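Local structure of hydrogenase maturation factor (Thermoanaerobacter tengcongensis, 3VTH) at residues R26-V29 with F30-Q34; F63-E66 with I67-P71; I581-Q584 with I585-I589. The protein probably catalyses the carbamoyl-phosphate- and ATP-dependent S-carbamoylation of the C-terminal cysteine of HypE during maturation of [NiFe]-hydrogenases. All blocks are in the same frame, centred on the assembly; numbering follows the deposited sequence.

Contact 1: R26-V29 with F30-Q34. With PO4 (phosphate ion), chain E.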
loop_
_atom_site.group_PDB
_atom_site.type_symbol
_atom_site.label_atom_id
_atom_site.label_comp_id
_atom_site.label_asym_id
_atom_site.label_seq_id
_atom_site.Cartn_x
_atom_site.Cartn_y
_atom_site.Cartn_z
ATOM N N ARG A 26 3.715 0.320 28.481
ATOM C CA ARG A 26 3.404 0.338 29.913
ATOM C C ARG A 26 4.291 -0.621 30.713
ATOM O O ARG A 26 4.945 -0.176 31.650
ATOM C CB ARG A 26 1.904 0.151 30.180
ATOM C CG ARG A 26 1.083 1.406 29.799
ATOM C CD ARG A 26 -0.403 1.142 29.803
ATOM N NE ARG A 26 -0.810 0.279 28.679
ATOM C CZ ARG A 26 -2.054 -0.150 28.466
ATOM N NH1 ARG A 26 -3.046 0.201 29.296
ATOM N NH2 ARG A 26 -2.313 -0.922 27.407
ATOM N N PRO A 27 4.375 -1.916 30.317
ATOM C CA PRO A 27 5.299 -2.789 31.060
ATOM C C PRO A 27 6.776 -2.376 30.965
ATOM O O PRO A 27 7.497 -2.497 31.953
ATOM C CB PRO A 27 5.082 -4.182 30.432
ATOM C CG PRO A 27 4.332 -3.948 29.158
ATOM C CD PRO A 27 3.524 -2.695 29.387
ATOM N N PHE A 28 7.209 -1.899 29.795
ATOM C CA PHE A 28 8.554 -1.360 29.618
ATOM C C PHE A 28 8.842 -0.232 30.645
ATOM O O PHE A 28 9.845 -0.266 31.346
ATOM C CB PHE A 28 8.722 -0.856 28.169
ATOM C CG PHE A 28 10.039 -0.166 27.898
ATOM C CD1 PHE A 28 10.074 1.180 27.576
ATOM C CD2 PHE A 28 11.239 -0.865 27.972
ATOM C CE1 PHE A 28 11.287 1.835 27.325
ATOM C CE2 PHE A 28 12.460 -0.219 27.727
ATOM C CZ PHE A 28 12.475 1.135 27.392
ATOM N N VAL A 29 7.938 0.735 30.748
ATOM C CA VAL A 29 8.133 1.869 31.666
ATOM C C VAL A 29 8.156 1.385 33.104
ATOM O O VAL A 29 8.993 1.817 33.893
ATOM C CB VAL A 29 7.058 2.969 31.426
ATOM C CG1 VAL A 29 6.934 3.944 32.613
ATOM C CG2 VAL A 29 7.389 3.726 30.124
ATOM N N PHE A 30 7.249 0.473 33.437
ATOM C CA PHE A 30 7.218 -0.078 34.784
ATOM C C PHE A 30 8.582 -0.648 35.161
ATOM O O PHE A 30 9.108 -0.397 36.255
ATOM C CB PHE A 30 6.144 -1.168 34.902
ATOM C CG PHE A 30 6.091 -1.810 36.262
ATOM C CD1 PHE A 30 6.888 -2.912 36.555
ATOM C CD2 PHE A 30 5.236 -1.315 37.250
ATOM C CE1 PHE A 30 6.848 -3.520 37.835
ATOM C CE2 PHE A 30 5.185 -1.908 38.531
ATOM C CZ PHE A 30 5.987 -3.008 38.826
ATOM N N ASN A 31 9.138 -1.421 34.241
ATOM C CA ASN A 31 10.364 -2.144 34.530
ATOM C C ASN A 31 11.572 -1.214 34.642
ATOM O O ASN A 31 12.381 -1.383 35.549
ATOM C CB ASN A 31 10.578 -3.288 33.528
ATOM C CG ASN A 31 9.590 -4.444 33.736
ATOM O OD1 ASN A 31 8.874 -4.848 32.809
ATOM N ND2 ASN A 31 9.542 -4.974 34.955
ATOM N N ILE A 32 11.682 -0.215 33.770
ATOM C CA ILE A 32 12.800 0.719 33.899
ATOM C C ILE A 32 12.596 1.696 35.081
ATOM O O ILE A 32 13.563 2.089 35.746
ATOM C CB ILE A 32 13.177 1.419 32.557
ATOM C CG1 ILE A 32 12.012 2.225 31.986
ATOM C CG2 ILE A 32 13.626 0.368 31.511
ATOM C CD1 ILE A 32 12.445 3.260 30.946
ATOM N N ALA A 33 11.344 2.023 35.401
ATOM C CA ALA A 33 11.079 2.839 36.600
ATOM C C ALA A 33 11.547 2.109 37.869
ATOM O O ALA A 33 12.150 2.721 38.758
ATOM C CB ALA A 33 9.610 3.194 36.707
ATOM N N GLN A 34 11.283 0.804 37.947
ATOM C CA GLN A 34 11.761 -0.002 39.084
ATOM C C GLN A 34 13.291 -0.069 39.108
ATOM O O GLN A 34 13.917 0.020 40.166
ATOM C CB GLN A 34 11.170 -1.415 39.051
ATOM C CG GLN A 34 9.659 -1.459 38.984
ATOM C CD GLN A 34 9.005 -1.804 40.303
ATOM O OE1 GLN A 34 9.190 -2.905 40.832
ATOM N NE2 GLN A 34 8.199 -0.888 40.824
HETATM P P PO4 E . 0.937 -0.935 25.684
HETATM O O1 PO4 E . 1.033 -2.332 25.134
HETATM O O2 PO4 E . 1.956 -0.039 25.024
HETATM O O3 PO4 E . -0.430 -0.395 25.371
HETATM O O4 PO4 E . 1.182 -0.953 27.180
#

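Contact 2: F63-E66 with I67-P71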
loop_
_atom_site.group_PDB
_atom_site.type_symbol
_atom_site.label_atom_id
_atom_site.label_comp_id
_atom_site.label_asym_id
_atom_site.label_seq_id
_atom_site.Cartn_x
_atom_site.Cartn_y
_atom_site.Cartn_z
ATOM N N PHE A 63 16.401 7.037 33.271
ATOM C CA PHE A 63 15.089 6.544 32.823
ATOM C C PHE A 63 14.685 7.159 31.461
ATOM O O PHE A 63 14.294 6.438 30.530
ATOM C CB PHE A 63 14.068 6.850 33.934
ATOM C CG PHE A 63 12.628 6.616 33.572
ATOM C CD1 PHE A 63 11.832 7.665 33.133
ATOM C CD2 PHE A 63 12.039 5.370 33.780
ATOM C CE1 PHE A 63 10.479 7.464 32.845
ATOM C CE2 PHE A 63 10.692 5.164 33.504
ATOM C CZ PHE A 63 9.912 6.209 33.028
ATOM N N ILE A 64 14.808 8.480 31.339
ATOM C CA ILE A 64 14.463 9.165 30.086
ATOM C C ILE A 64 15.373 8.699 28.941
ATOM O O ILE A 64 14.906 8.441 27.830
ATOM C CB ILE A 64 14.509 10.705 30.244
ATOM C CG1 ILE A 64 13.376 11.190 31.159
ATOM C CG2 ILE A 64 14.446 11.404 28.887
ATOM C CD1 ILE A 64 13.470 12.701 31.524
ATOM N N ARG A 65 16.666 8.583 29.235
ATOM C CA ARG A 65 17.662 8.108 28.274
ATOM C C ARG A 65 17.344 6.689 27.788
ATOM O O ARG A 65 17.492 6.399 26.602
ATOM C CB ARG A 65 19.051 8.155 28.908
ATOM C CG ARG A 65 20.212 8.145 27.940
ATOM C CD ARG A 65 21.531 8.537 28.655
ATOM N NE ARG A 65 21.875 7.597 29.727
ATOM C CZ ARG A 65 22.019 7.909 31.020
ATOM N NH1 ARG A 65 21.876 9.164 31.454
ATOM N NH2 ARG A 65 22.332 6.950 31.887
ATOM N N GLU A 66 16.910 5.812 28.697
ATOM C CA GLU A 66 16.503 4.454 28.298
ATOM C C GLU A 66 15.325 4.476 27.332
ATOM O O GLU A 66 15.323 3.746 26.343
ATOM C CB GLU A 66 16.181 3.567 29.498
ATOM C CG GLU A 66 17.318 2.640 29.919
ATOM C CD GLU A 66 17.340 1.349 29.115
ATOM O OE1 GLU A 66 16.397 0.542 29.258
ATOM O OE2 GLU A 66 18.305 1.137 28.344
ATOM N N ILE A 67 14.337 5.317 27.615
ATOM C CA ILE A 67 13.197 5.456 26.715
ATOM C C ILE A 67 13.656 5.929 25.333
ATOM O O ILE A 67 13.271 5.342 24.322
ATOM C CB ILE A 67 12.122 6.403 27.264
ATOM C CG1 ILE A 67 11.453 5.794 28.496
ATOM C CG2 ILE A 67 11.069 6.670 26.183
ATOM C CD1 ILE A 67 10.558 6.752 29.267
ATOM N N LYS A 68 14.490 6.969 25.298
ATOM C CA LYS A 68 14.986 7.527 24.040
ATOM C C LYS A 68 15.878 6.535 23.290
ATOM O O LYS A 68 15.819 6.462 22.064
ATOM C CB LYS A 68 15.729 8.860 24.273
ATOM C CG LYS A 68 14.843 9.975 24.880
ATOM C CD LYS A 68 15.636 11.230 25.211
ATOM C CE LYS A 68 14.729 12.445 25.375
ATOM N NZ LYS A 68 15.492 13.664 25.802
ATOM N N GLU A 69 16.688 5.770 24.023
ATOM C CA GLU A 69 17.695 4.885 23.416
ATOM C C GLU A 69 17.179 3.519 22.975
ATOM O O GLU A 69 17.576 3.022 21.919
ATOM C CB GLU A 69 18.896 4.694 24.341
ATOM C CG GLU A 69 19.963 5.758 24.181
ATOM C CD GLU A 69 21.042 5.684 25.252
ATOM O OE1 GLU A 69 21.181 4.630 25.917
ATOM O OE2 GLU A 69 21.755 6.691 25.427
ATOM N N ASN A 70 16.353 2.877 23.796
ATOM C CA ASN A 70 15.752 1.613 23.347
ATOM C C ASN A 70 14.284 1.477 23.675
ATOM O O ASN A 70 13.900 0.689 24.541
ATOM C CB ASN A 70 16.567 0.370 23.733
ATOM C CG ASN A 70 16.866 0.302 25.180
ATOM O OD1 ASN A 70 17.884 0.835 25.640
ATOM N ND2 ASN A 70 16.007 -0.392 25.927
ATOM N N PRO A 71 13.458 2.262 22.970
ATOM C CA PRO A 71 12.029 2.164 23.126
ATOM C C PRO A 71 11.548 0.800 22.619
ATOM O O PRO A 71 12.293 0.089 21.940
ATOM C CB PRO A 71 11.510 3.290 22.219
ATOM C CG PRO A 71 12.515 3.415 21.167
ATOM C CD PRO A 71 13.829 3.136 21.837
#

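Contact 3: I581-Q584 with I585-I589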
loop_
_atom_site.group_PDB
_atom_site.type_symbol
_atom_site.label_atom_id
_atom_site.label_comp_id
_atom_site.label_asym_id
_atom_site.label_seq_id
_atom_site.Cartn_x
_atom_site.Cartn_y
_atom_site.Cartn_z
ATOM N N ILE A 581 -14.674 2.108 -36.420
ATOM C CA ILE A 581 -13.758 2.797 -35.518
ATOM C C ILE A 581 -13.240 4.088 -36.163
ATOM O O ILE A 581 -13.280 5.147 -35.539
ATOM C CB ILE A 581 -12.570 1.891 -35.089
ATOM C CG1 ILE A 581 -13.054 0.791 -34.141
ATOM C CG2 ILE A 581 -11.446 2.716 -34.411
ATOM C CD1 ILE A 581 -12.049 -0.348 -33.925
ATOM N N LEU A 582 -12.755 3.998 -37.398
ATOM C CA LEU A 582 -12.211 5.169 -38.087
ATOM C C LEU A 582 -13.277 6.256 -38.340
ATOM O O LEU A 582 -12.990 7.457 -38.216
ATOM C CB LEU A 582 -11.504 4.782 -39.388
ATOM C CG LEU A 582 -10.289 3.838 -39.267
ATOM C CD1 LEU A 582 -9.566 3.705 -40.609
ATOM C CD2 LEU A 582 -9.333 4.294 -38.169
ATOM N N LYS A 583 -14.497 5.831 -38.657
ATOM C CA LYS A 583 -15.603 6.765 -38.837
ATOM C C LYS A 583 -15.992 7.468 -37.543
ATOM O O LYS A 583 -16.256 8.664 -37.559
ATOM C CB LYS A 583 -16.813 6.078 -39.481
ATOM C CG LYS A 583 -16.671 5.910 -40.978
ATOM C CD LYS A 583 -17.823 5.090 -41.560
ATOM C CE LYS A 583 -18.057 5.408 -43.017
ATOM N NZ LYS A 583 -17.169 4.651 -43.932
ATOM N N GLN A 584 -16.017 6.725 -36.435
ATOM C CA GLN A 584 -16.309 7.278 -35.118
ATOM C C GLN A 584 -15.294 8.353 -34.716
ATOM O O GLN A 584 -15.676 9.425 -34.255
ATOM C CB GLN A 584 -16.370 6.175 -34.053
ATOM C CG GLN A 584 -17.595 5.273 -34.182
ATOM C CD GLN A 584 -17.668 4.194 -33.126
ATOM O OE1 GLN A 584 -16.738 4.008 -32.339
ATOM N NE2 GLN A 584 -18.785 3.476 -33.097
ATOM N N ILE A 585 -14.004 8.064 -34.899
ATOM C CA ILE A 585 -12.968 9.070 -34.674
ATOM C C ILE A 585 -13.229 10.329 -35.510
ATOM O O ILE A 585 -13.272 11.436 -34.967
ATOM C CB ILE A 585 -11.572 8.526 -34.989
ATOM C CG1 ILE A 585 -11.197 7.425 -33.984
ATOM C CG2 ILE A 585 -10.533 9.679 -34.996
ATOM C CD1 ILE A 585 -9.891 6.698 -34.335
ATOM N N ASP A 586 -13.413 10.140 -36.819
ATOM C CA ASP A 586 -13.631 11.235 -37.753
ATOM C C ASP A 586 -14.874 12.066 -37.413
ATOM O O ASP A 586 -14.883 13.274 -37.616
ATOM C CB ASP A 586 -13.768 10.681 -39.184
ATOM C CG ASP A 586 -13.726 11.769 -40.244
ATOM O OD1 ASP A 586 -12.671 12.430 -40.391
ATOM O OD2 ASP A 586 -14.744 11.945 -40.955
ATOM N N ARG A 587 -15.920 11.405 -36.917
ATOM C CA ARG A 587 -17.224 12.047 -36.682
ATOM C C ARG A 587 -17.400 12.496 -35.230
ATOM O O ARG A 587 -18.429 13.070 -34.882
ATOM C CB ARG A 587 -18.368 11.105 -37.074
ATOM C CG ARG A 587 -18.405 10.733 -38.552
ATOM C CD ARG A 587 -19.510 9.738 -38.863
ATOM N NE ARG A 587 -19.372 9.179 -40.209
ATOM C CZ ARG A 587 -20.306 8.459 -40.832
ATOM N NH1 ARG A 587 -21.461 8.179 -40.231
ATOM N NH2 ARG A 587 -20.080 8.005 -42.056
ATOM N N LYS A 588 -16.385 12.229 -34.407
ATOM C CA LYS A 588 -16.352 12.530 -32.953
ATOM C C LYS A 588 -17.482 11.858 -32.163
ATOM O O LYS A 588 -18.140 12.472 -31.301
ATOM C CB LYS A 588 -16.273 14.040 -32.671
ATOM C CG LYS A 588 -15.145 14.761 -33.414
ATOM C CD LYS A 588 -15.327 16.284 -33.352
ATOM C CE LYS A 588 -14.063 17.016 -33.815
ATOM N NZ LYS A 588 -12.950 16.792 -32.829
ATOM N N ILE A 589 -17.684 10.578 -32.470
ATOM C CA ILE A 589 -18.628 9.742 -31.741
ATOM C C ILE A 589 -17.890 9.020 -30.615
ATOM O O ILE A 589 -16.946 8.258 -30.875
ATOM C CB ILE A 589 -19.316 8.730 -32.695
ATOM C CG1 ILE A 589 -20.161 9.479 -33.737
ATOM C CG2 ILE A 589 -20.164 7.742 -31.894
ATOM C CD1 ILE A 589 -20.486 8.689 -34.987
HETATM O O HOH W 1 -16.064 5.469 -30.352
#

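Contact 1: R26-V29 with F30-Q34
Arg26 holds one phosphate oxygen with both its backbone and its side chain while its carbonyl O accepts the helical hydrogen bond from Phe30 N (3.0 Å). The site lies at the start of helix 25-35 in the acylphosphatase-like alpha/beta domain, where the backbone N atoms of Gly22, Val23, Gly24 and Phe25 also bind the ion, forming a phosphate-binding loop. Arg26 N reaches PO4 O4 at 3.1 Å and Arg26 NE reaches the same O4 at 2.8 Å. With CG beside the backbone N (chi1 -72°) and a bend at chi3 (-71°), the chain reaches out past the N-terminal end of the helix and turns the edge of the guanidinium to the ion. Arg26 NH2 takes a second oxygen, PO4 O3, at 2.8 Å, and NH1 makes a salt bridge to Asp152, which fixes the rotation of the flat group. Arg26 is a predicted active-site residue; the phosphate is probably from the crystallisation liquor, but its position is consistent with that of the phosphate group of an acyl phosphate, as in acylphosphatases. Further along, Val29 O receives Ala33 N at 2.8 Å, and Val29 faces the sheet at Leu49 and Ile51. On another flank Phe28 and Ile32 meet one turn apart: the Phe28 ring leans obliquely against the isoleucine, its CE2 lying 4.0 Å from Ile32 CG2.

Contact 2: F63-E66 with I67-P71
With CG anti to the backbone N (chi1 171°), the ring of Phe63 lies on the carbonyl side of its residue, facing the next turn, while Ile67 sends CD1 back toward that ring. The two side chains meet at a slant, Phe63 CE1 lying 3.6 Å from Ile67 CD1. Both are buried: Phe63 reaches Val29 and Ile32 of helix 25-35, and Ile67 touches Ile32 as well as Ile16 of strand 10-17. Beneath them runs the helical ladder, in which Ile67 N bonds to Phe63 O at 3.1 Å and Lys68 N to Ile64 O at 3.0 Å. Ile64 and Lys68 lie alongside one another, CG2 of the isoleucine 3.7 Å from CE of the extended lysine chain. On the exposed side Arg65 and Glu69 also run together, but the carboxylate rests against the aliphatic part of the arginine, Glu69 OE2 being 3.3 Å from Arg65 CG. Arg65 NE stays 4.4 Å from that oxygen, too far for a salt bridge. Glu66 bends at chi2 (-84°), which swings its carboxylate across the amide of Asn70, the two planes strongly inclined. Asn70 is where the chain leaves helical geometry, yet its N still bonds to Glu66 O at 2.9 Å. Replacing Glu66 with an alanine would probably leave the Asn70 amide without its carboxylate neighbour, free to turn, and open a gap beside Ile32 and Tyr36. The arrangement is the C-terminal end of helix 57-69, the second helix of the beta-alpha-beta-beta-alpha-beta acylphosphatase fold, laid on one face of its sheet.

Contact 3: I581-Q584 with I585-I589
Gln584 O is gripped from beyond the helix end, taking a firm hydrogen bond from Ile589 N at 2.9 Å and a weak one from Arg587 N at 3.3 Å. This is a Schellman motif closing helix 575-587 of the Kae1-like carbamoyltransferase region: Lys588 adopts a positive phi (59°), and its N bonds back to Ile585 O at 3.3 Å, inside the loop closed by the Ile589 bond. The reversal folds Ile589 back against Gln584, the two side chains crossing at about a right angle. A water ties the same pair together, 2.6 Å from Gln584 OE1 and 3.0 Å from Ile589 O, but it cannot serve all the acceptors around it at once, so the two bonds may not both be fully formed. Ile589 O is also bonded to Thr591 OG1, at the start of strand 591-594.

On the outer side Arg587 N donates to Lys583 O at 2.8 Å, and the two long side chains run alongside one another. CB of the lysine lies over one face of the guanidinium, and further out Lys583 CE approaches Arg587 NH2 at 3.4 Å. The lysine then bends at chi4 (84°), and its NZ forms a salt bridge with Asp579 one turn earlier, which would offset the nearby positive charge of the arginine. The inward flank is apolar: Ile581 packs on Leu556 of helix 551-559, Ile585 on Pro540 and Pro542 of strand 530-542, and between the two isoleucines Ile581 CG2 stands 4.3 Å from Ile585 CD1.

Contacts 1 and 2 come first along the chain and belong to the same acylphosphatase-like domain, on helices 25-35 and 57-69, which lie together against one sheet that includes strands 10-17 and 48-55. Their centres are 11 Å apart and they touch: Ile32 of the first helix fits among Phe63, Glu66 and Ile67 of the second, so the helix that follows the phosphate-binding loop is packed directly on its neighbour. Contact 3 comes much later, on helix 575-587 in the Kae1-like carbamoyltransferase part. Its centre is about 74 Å from that of contact 1 and 69 Å from that of contact 2, on the opposite side of the chain's centre, and it lies away from the annotated sites.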